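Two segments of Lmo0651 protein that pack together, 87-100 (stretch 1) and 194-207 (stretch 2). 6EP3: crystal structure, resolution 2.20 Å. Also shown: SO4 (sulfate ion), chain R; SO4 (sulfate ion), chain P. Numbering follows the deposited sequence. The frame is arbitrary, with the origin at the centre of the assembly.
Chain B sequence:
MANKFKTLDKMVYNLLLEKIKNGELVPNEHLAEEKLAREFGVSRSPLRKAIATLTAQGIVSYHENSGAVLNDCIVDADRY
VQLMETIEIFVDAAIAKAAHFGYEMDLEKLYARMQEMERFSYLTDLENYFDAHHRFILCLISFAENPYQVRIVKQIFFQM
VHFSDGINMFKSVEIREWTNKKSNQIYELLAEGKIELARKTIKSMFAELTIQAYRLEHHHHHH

Stretch 1 87-100: IEIFVDAAIAKAAH
Stretch 2 (194-207) KIELARKTIKSMFA

Two antiparallel helices of Lmo0651 are joined by a bidentate salt bridge between D92 and R199. R199 NE donates to D92 OD1 (2.8 Å, N-H...O 160°) and R199 NH2 to D92 OD2 (2.8 Å, 169°), so the carboxylate meets the guanidinium edge-on, near its plane. R199 (chi1 m, chi2 t, chi3 p, chi4 -176°) points its CA-CB bond toward the partner helix; that of D92 (chi1 t, chi2 72°) leaves sideways, but its carboxylate comes nearer. Two further guanidinium protons serve a sulfate (chain P), probably from the crystallisation liquor: R199 NH1 to O4 is 2.8 Å and R199 NH2 to O3 is 2.9 Å. Over one guanidinium face lies A96, its CB 3.7 Å from R199 CZ, a small methyl that covers the flat group. E196 OE2 sits 3.7 Å from R199 NH1, a long, purely electrostatic salt bridge out of the guanidinium plane.

Water extends the polar contacts. Water 2 donates to D92 OD1 (2.4 Å) and to R199 O (3.0 Å), tying the acid to the opposing backbone; water 1 lies 2.9 Å from E88 OE2 and 2.8 Å from K203 O, within hydrogen-bonding reach of both.

Residues 87-100 are helical throughout, within a longer helix; K194 is the N-cap of the second helix, which runs from I195 through F206 to A207 and beyond. Phi/psi stay near -65/-42 in both helices, with backbone hydrogen bonds from N of each residue to O four residues earlier. The axes approach to 10.2 Å at 173°. CA-CA register is E88-F206 7.1 Å, D92-R199 6.3 Å and A99-I195 7.0 Å.

At one end, F206 (chi1 -85°, chi2 -82°) lays a ring face against E88, whose CB is 3.9 Å from the ring centroid, 9° off the normal. E88 is extended (chi1 t, chi2 t, chi3 1°): its aliphatic part covers the aromatic face while OE1 reaches 3.4 Å from F206 CB. I87 (m, t) brings CG2 to 3.6 Å from F206 CZ, obliquely.

Inward, V91 (t) sets CG1 3.7 Å from CG2 of I202 (m, t), and I95 (m, m) sets CG1 3.9 Å from I202 CD1. These buried branched side chains form an apolar layer beside the salt bridge. I95 CG2 also meets R199 CG (3.8 Å), using the arginine's aliphatic stem, and I195 CG2 (3.8 Å). I195 (m, m) closes the far end, its CG2 3.5 Å from A99 CB. In all, 597 Å² is buried, summed over both sides.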

# COMPACT_ATOMS: atom_id res chain seq x y z
N ILE B 87 3.02 1.22 9.92
CA ILE B 87 3.90 0.08 10.14
C ILE B 87 3.52 -0.66 11.41
O ILE B 87 3.47 -1.89 11.44
CB ILE B 87 5.37 0.56 10.17
CG1 ILE B 87 5.79 1.08 8.80
CG2 ILE B 87 6.29 -0.57 10.62
CD1 ILE B 87 7.10 1.81 8.80
N GLU B 88 3.22 0.09 12.48
CA GLU B 88 3.02 -0.53 13.78
C GLU B 88 1.68 -1.25 13.87
O GLU B 88 1.58 -2.31 14.49
CB GLU B 88 3.12 0.52 14.88
CG GLU B 88 2.86 -0.03 16.28
CD GLU B 88 2.92 1.04 17.36
OE1 GLU B 88 3.15 2.23 17.02
OE2 GLU B 88 2.75 0.70 18.55
N ILE B 89 0.63 -0.71 13.24
CA ILE B 89 -0.61 -1.47 13.17
C ILE B 89 -0.38 -2.77 12.41
O ILE B 89 -0.86 -3.84 12.83
CB ILE B 89 -1.78 -0.63 12.61
CG1 ILE B 89 -1.67 -0.39 11.11
CG2 ILE B 89 -1.89 0.69 13.35
CD1 ILE B 89 -2.84 0.36 10.54
N PHE B 90 0.38 -2.71 11.31
CA PHE B 90 0.67 -3.95 10.57
C PHE B 90 1.44 -4.95 11.44
O PHE B 90 1.11 -6.15 11.45
CB PHE B 90 1.46 -3.63 9.31
CG PHE B 90 0.59 -3.27 8.14
CD1 PHE B 90 -0.52 -4.04 7.83
CD2 PHE B 90 0.88 -2.17 7.35
CE1 PHE B 90 -1.32 -3.71 6.75
CE2 PHE B 90 0.08 -1.84 6.28
CZ PHE B 90 -1.02 -2.61 5.98
N VAL B 91 2.45 -4.49 12.17
CA VAL B 91 3.28 -5.40 12.98
C VAL B 91 2.44 -6.03 14.09
O VAL B 91 2.49 -7.25 14.32
CB VAL B 91 4.50 -4.66 13.56
CG1 VAL B 91 5.27 -5.56 14.51
CG2 VAL B 91 5.41 -4.16 12.45
N ASP B 92 1.69 -5.21 14.82
CA ASP B 92 0.89 -5.72 15.92
C ASP B 92 -0.16 -6.70 15.43
O ASP B 92 -0.36 -7.76 16.05
CB ASP B 92 0.23 -4.56 16.68
CG ASP B 92 -0.54 -5.03 17.89
OD1 ASP B 92 0.11 -5.43 18.89
OD2 ASP B 92 -1.79 -5.01 17.85
N ALA B 93 -0.84 -6.39 14.33
CA ALA B 93 -1.84 -7.32 13.80
C ALA B 93 -1.18 -8.60 13.31
O ALA B 93 -1.76 -9.68 13.44
CB ALA B 93 -2.64 -6.66 12.68
N ALA B 94 0.02 -8.51 12.74
CA ALA B 94 0.73 -9.72 12.32
C ALA B 94 0.98 -10.63 13.51
O ALA B 94 0.70 -11.84 13.46
CB ALA B 94 2.05 -9.35 11.65
N ILE B 95 1.51 -10.07 14.60
CA ILE B 95 1.80 -10.88 15.77
C ILE B 95 0.51 -11.45 16.36
O ILE B 95 0.45 -12.63 16.75
CB ILE B 95 2.61 -10.08 16.80
CG1 ILE B 95 3.93 -9.62 16.19
CG2 ILE B 95 2.91 -10.91 18.03
CD1 ILE B 95 4.67 -10.74 15.48
N ALA B 96 -0.55 -10.64 16.41
CA ALA B 96 -1.82 -11.11 16.95
C ALA B 96 -2.38 -12.26 16.12
O ALA B 96 -2.84 -13.27 16.67
CB ALA B 96 -2.82 -9.96 17.02
N LYS B 97 -2.35 -12.13 14.80
CA LYS B 97 -2.87 -13.19 13.94
C LYS B 97 -2.05 -14.46 14.08
O LYS B 97 -2.61 -15.56 14.20
CB LYS B 97 -2.89 -12.72 12.48
CG LYS B 97 -3.53 -13.71 11.52
CD LYS B 97 -3.37 -13.26 10.07
CE LYS B 97 -3.96 -14.28 9.10
NZ LYS B 97 -3.61 -13.95 7.69
N ALA B 98 -0.72 -14.34 14.07
CA ALA B 98 0.13 -15.52 14.19
C ALA B 98 -0.13 -16.23 15.51
O ALA B 98 -0.25 -17.46 15.55
CB ALA B 98 1.60 -15.14 14.06
N ALA B 99 -0.25 -15.47 16.60
CA ALA B 99 -0.49 -16.09 17.90
C ALA B 99 -1.89 -16.70 17.98
O ALA B 99 -2.07 -17.76 18.59
CB ALA B 99 -0.30 -15.06 19.01
N HIS B 100 -2.88 -16.07 17.36
CA HIS B 100 -4.25 -16.55 17.49
C HIS B 100 -4.48 -17.80 16.66
O HIS B 100 -5.14 -18.74 17.12
CB HIS B 100 -5.23 -15.45 17.10
CG HIS B 100 -6.67 -15.87 17.17
ND1 HIS B 100 -7.38 -15.89 18.34
CD2 HIS B 100 -7.52 -16.30 16.21
CE1 HIS B 100 -8.61 -16.30 18.11
NE2 HIS B 100 -8.72 -16.56 16.82
N LYS B 194 5.64 -15.47 25.03
CA LYS B 194 5.03 -14.35 25.74
C LYS B 194 4.59 -13.32 24.70
O LYS B 194 5.26 -12.32 24.43
CB LYS B 194 6.01 -13.77 26.75
CG LYS B 194 6.41 -14.75 27.84
CD LYS B 194 7.67 -14.31 28.56
CE LYS B 194 8.20 -15.43 29.44
NZ LYS B 194 9.48 -15.06 30.10
N ILE B 195 3.41 -13.58 24.13
CA ILE B 195 2.96 -12.81 22.98
C ILE B 195 2.58 -11.39 23.39
O ILE B 195 2.94 -10.42 22.72
CB ILE B 195 1.80 -13.52 22.28
CG1 ILE B 195 2.20 -14.96 21.95
CG2 ILE B 195 1.42 -12.77 21.03
CD1 ILE B 195 3.42 -15.06 21.07
N GLU B 196 1.82 -11.26 24.48
CA GLU B 196 1.42 -9.93 24.92
C GLU B 196 2.63 -9.09 25.31
O GLU B 196 2.69 -7.89 25.03
CB GLU B 196 0.43 -10.04 26.08
CG GLU B 196 -0.78 -10.91 25.76
CD GLU B 196 -1.44 -10.52 24.44
OE1 GLU B 196 -1.20 -11.21 23.43
OE2 GLU B 196 -2.21 -9.54 24.43
N LEU B 197 3.62 -9.72 25.95
CA LEU B 197 4.84 -9.01 26.30
C LEU B 197 5.59 -8.58 25.05
O LEU B 197 6.10 -7.45 24.99
CB LEU B 197 5.72 -9.90 27.18
CG LEU B 197 5.64 -9.63 28.69
CD1 LEU B 197 6.52 -10.60 29.46
CD2 LEU B 197 6.04 -8.20 29.00
N ALA B 198 5.66 -9.45 24.04
CA ALA B 198 6.29 -9.07 22.78
C ALA B 198 5.57 -7.90 22.12
O ALA B 198 6.19 -6.99 21.58
CB ALA B 198 6.36 -10.27 21.84
N ARG B 199 4.23 -7.92 22.16
CA ARG B 199 3.48 -6.84 21.53
C ARG B 199 3.69 -5.52 22.26
O ARG B 199 3.85 -4.47 21.62
CB ARG B 199 2.00 -7.20 21.47
CG ARG B 199 1.71 -8.40 20.58
CD ARG B 199 0.26 -8.82 20.72
NE ARG B 199 -0.63 -7.89 20.04
CZ ARG B 199 -1.96 -7.98 20.07
NH1 ARG B 199 -2.54 -8.96 20.75
NH2 ARG B 199 -2.70 -7.09 19.42
N LYS B 200 3.72 -5.55 23.59
CA LYS B 200 3.98 -4.32 24.32
C LYS B 200 5.42 -3.85 24.14
O LYS B 200 5.68 -2.64 24.13
CB LYS B 200 3.63 -4.50 25.80
CG LYS B 200 2.18 -4.92 26.04
CD LYS B 200 1.21 -4.10 25.16
CE LYS B 200 -0.07 -3.74 25.90
NZ LYS B 200 -0.21 -2.28 26.13
N THR B 201 6.36 -4.78 23.93
CA THR B 201 7.72 -4.37 23.62
C THR B 201 7.80 -3.70 22.25
O THR B 201 8.51 -2.71 22.07
CB THR B 201 8.66 -5.58 23.67
OG1 THR B 201 8.48 -6.28 24.90
CG2 THR B 201 10.11 -5.13 23.56
N ILE B 202 7.08 -4.25 21.27
CA ILE B 202 6.99 -3.63 19.95
C ILE B 202 6.43 -2.22 20.07
O ILE B 202 6.94 -1.26 19.47
CB ILE B 202 6.12 -4.48 19.02
CG1 ILE B 202 6.78 -5.83 18.75
CG2 ILE B 202 5.84 -3.74 17.72
CD1 ILE B 202 5.87 -6.80 18.03
N LYS B 203 5.36 -2.08 20.85
CA LYS B 203 4.74 -0.77 21.04
C LYS B 203 5.71 0.21 21.70
O LYS B 203 5.79 1.37 21.29
CB LYS B 203 3.47 -0.93 21.88
CG LYS B 203 2.85 0.38 22.34
CD LYS B 203 1.49 0.15 22.98
CE LYS B 203 0.83 1.46 23.37
NZ LYS B 203 -0.51 1.26 23.99
N SER B 204 6.46 -0.26 22.70
CA SER B 204 7.44 0.60 23.36
C SER B 204 8.54 1.02 22.39
O SER B 204 8.97 2.19 22.39
CB SER B 204 8.04 -0.13 24.56
OG SER B 204 9.19 0.54 25.05
N MET B 205 9.02 0.08 21.58
CA MET B 205 10.03 0.40 20.57
C MET B 205 9.54 1.50 19.65
O MET B 205 10.25 2.49 19.40
CB MET B 205 10.37 -0.86 19.77
CG MET B 205 11.54 -0.71 18.81
SD MET B 205 11.79 -2.15 17.75
CE MET B 205 10.27 -2.14 16.80
N PHE B 206 8.32 1.35 19.12
CA PHE B 206 7.80 2.34 18.19
C PHE B 206 7.57 3.68 18.88
O PHE B 206 7.82 4.73 18.29
CB PHE B 206 6.51 1.82 17.55
CG PHE B 206 6.74 0.95 16.35
CD1 PHE B 206 6.98 1.50 15.11
CD2 PHE B 206 6.74 -0.43 16.48
CE1 PHE B 206 7.19 0.69 14.01
CE2 PHE B 206 6.96 -1.25 15.39
CZ PHE B 206 7.19 -0.69 14.15
N ALA B 207 7.12 3.66 20.14
CA ALA B 207 6.90 4.92 20.85
C ALA B 207 8.21 5.67 21.06
O ALA B 207 8.28 6.89 20.87
CB ALA B 207 6.22 4.65 22.19
S SO4 R . -5.40 -16.84 21.37
O1 SO4 R . -6.37 -16.32 20.40
O2 SO4 R . -5.89 -16.59 22.72
O3 SO4 R . -4.12 -16.17 21.18
O4 SO4 R . -5.24 -18.28 21.16
S SO4 P . -6.29 -8.52 20.01
O1 SO4 P . -7.05 -7.74 20.97
O2 SO4 P . -7.19 -9.36 19.22
O3 SO4 P . -5.56 -7.62 19.12
O4 SO4 P . -5.34 -9.38 20.72
O HOH W 1 3.82 2.99 20.02
O HOH W 2 2.17 -4.16 19.19